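Local coordinates for protein 3-carboxy-cis,cis-muconate cycloisomerase (Acinetobacter calcoaceticus, PDB 1Q5N) that is a cycloisomerase, a largely helical, four-chain member of the lyase family that includes adenylosuccinate lyase, at residues Lys169-Ala174 with Asp440-Val445. Numbering follows the deposited sequence.
Sequences KLARWA and DQIDAV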
# COMPACT_ATOMS: atom_id res chain seq x y z
N LYS A 169 -24.67 5.61 -18.21
CA LYS A 169 -23.82 5.03 -17.16
C LYS A 169 -23.55 3.55 -17.50
O LYS A 169 -22.40 3.08 -17.41
CB LYS A 169 -24.52 5.07 -15.79
CG LYS A 169 -24.63 6.41 -15.12
CD LYS A 169 -25.22 6.20 -13.74
CE LYS A 169 -25.05 7.43 -12.85
NZ LYS A 169 -23.64 7.78 -12.51
N LEU A 170 -24.60 2.82 -17.90
CA LEU A 170 -24.47 1.41 -18.24
C LEU A 170 -23.55 1.18 -19.44
O LEU A 170 -22.75 0.21 -19.45
CB LEU A 170 -25.85 0.78 -18.49
CG LEU A 170 -26.66 0.65 -17.19
CD1 LEU A 170 -28.17 0.44 -17.47
CD2 LEU A 170 -26.11 -0.53 -16.44
N ALA A 171 -23.61 2.07 -20.44
CA ALA A 171 -22.74 1.91 -21.59
C ALA A 171 -21.27 2.15 -21.17
O ALA A 171 -20.36 1.45 -21.64
CB ALA A 171 -23.15 2.88 -22.73
N ARG A 172 -21.06 3.14 -20.30
CA ARG A 172 -19.72 3.44 -19.80
C ARG A 172 -19.14 2.18 -19.07
O ARG A 172 -17.98 1.80 -19.29
CB ARG A 172 -19.78 4.66 -18.86
CG ARG A 172 -19.83 6.00 -19.58
CD ARG A 172 -20.37 7.12 -18.66
NE ARG A 172 -19.66 7.17 -17.37
CZ ARG A 172 -20.15 7.74 -16.27
NH1 ARG A 172 -21.33 8.33 -16.31
NH2 ARG A 172 -19.47 7.70 -15.12
N TRP A 173 -19.96 1.51 -18.26
CA TRP A 173 -19.51 0.32 -17.55
C TRP A 173 -19.23 -0.85 -18.51
O TRP A 173 -18.25 -1.63 -18.33
CB TRP A 173 -20.54 -0.09 -16.48
CG TRP A 173 -20.80 0.99 -15.49
CD1 TRP A 173 -19.99 2.06 -15.22
CD2 TRP A 173 -21.90 1.07 -14.58
NE1 TRP A 173 -20.51 2.78 -14.19
CE2 TRP A 173 -21.68 2.21 -13.78
CE3 TRP A 173 -23.04 0.29 -14.36
CZ2 TRP A 173 -22.57 2.61 -12.78
CZ3 TRP A 173 -23.94 0.68 -13.34
CH2 TRP A 173 -23.69 1.83 -12.56
N ALA A 174 -20.09 -0.98 -19.52
CA ALA A 174 -19.96 -2.04 -20.50
C ALA A 174 -18.63 -1.89 -21.22
O ALA A 174 -17.86 -2.83 -21.33
CB ALA A 174 -21.13 -1.98 -21.52
N ASP A 440 -25.33 8.79 -29.54
CA ASP A 440 -24.22 8.37 -30.40
C ASP A 440 -23.24 7.54 -29.56
O ASP A 440 -22.71 6.50 -30.03
CB ASP A 440 -23.42 9.58 -30.97
CG ASP A 440 -24.18 10.38 -32.03
OD1 ASP A 440 -25.26 9.93 -32.47
OD2 ASP A 440 -23.69 11.47 -32.41
N GLN A 441 -22.97 7.98 -28.31
CA GLN A 441 -22.03 7.24 -27.44
C GLN A 441 -22.58 5.87 -27.10
O GLN A 441 -21.84 4.88 -27.16
CB GLN A 441 -21.70 8.02 -26.16
CG GLN A 441 -20.82 9.28 -26.40
CD GLN A 441 -20.57 10.03 -25.09
OE1 GLN A 441 -20.06 9.46 -24.11
NE2 GLN A 441 -20.93 11.32 -25.06
N ILE A 442 -23.88 5.80 -26.77
CA ILE A 442 -24.42 4.49 -26.47
C ILE A 442 -24.34 3.59 -27.73
O ILE A 442 -24.00 2.41 -27.63
CB ILE A 442 -25.87 4.60 -25.95
CG1 ILE A 442 -25.85 5.37 -24.60
CG2 ILE A 442 -26.51 3.19 -25.86
CD1 ILE A 442 -27.22 5.55 -23.91
N ASP A 443 -24.64 4.13 -28.92
CA ASP A 443 -24.58 3.31 -30.14
C ASP A 443 -23.13 2.85 -30.39
O ASP A 443 -22.90 1.72 -30.83
CB ASP A 443 -25.04 4.08 -31.40
CG ASP A 443 -26.55 4.32 -31.44
OD1 ASP A 443 -27.31 3.47 -30.92
OD2 ASP A 443 -26.95 5.36 -32.01
N ALA A 444 -22.19 3.77 -30.18
CA ALA A 444 -20.78 3.46 -30.38
C ALA A 444 -20.38 2.28 -29.48
O ALA A 444 -19.71 1.36 -29.98
CB ALA A 444 -19.91 4.70 -30.11
N VAL A 445 -20.81 2.23 -28.20
CA VAL A 445 -20.40 1.07 -27.43
C VAL A 445 -21.15 -0.19 -27.79
O VAL A 445 -20.60 -1.27 -27.62
CB VAL A 445 -20.39 1.25 -25.86
CG1 VAL A 445 -20.42 2.69 -25.48
CG2 VAL A 445 -21.39 0.39 -25.21
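The C-terminal helix 438-447 lies against the start of the long helix 166-191 through Ala171, whose CB points at the other helix and meets Ile442 and Val445, one turn apart. The methyl of Ala171 faces both branches of Val445: CB sits over the pair, 3.9 Å from CG1 and equally close to CG2. CG2 also approaches the backbone O of Ala171 at 3.9 Å. From the preceding turn, Ile442 adds the flank of its longer branch, CG1 standing 4.1 Å from Ala171 CB; chi1 of -64° sets CG1 beside the backbone N and sends CG2 anti to it. One turn along, Ala174 CB is at the margin, 4.4 Å from Val445 CG2. The axes of the two short segments pass 9.4 Å apart at closest and run in broadly the same direction at 32°.

Helix 166-191 is one of the long helices in the predominantly helical fold of the fumarase/aspartase superfamily, and the contact ties the chain's last helix to it, across 265 intervening residues. The touching side chains are buried and wholly apolar, while polar groups on the rest of helix 438-447 are engaged elsewhere: Gln441 OE1 accepts a hydrogen bond from His168 NE2, and Asp443 forms a salt bridge with Arg148. A second subunit closes over the same region, Cys228 of that chain packing on Val445 and its Glu318 pairing with both Lys169 and Arg172.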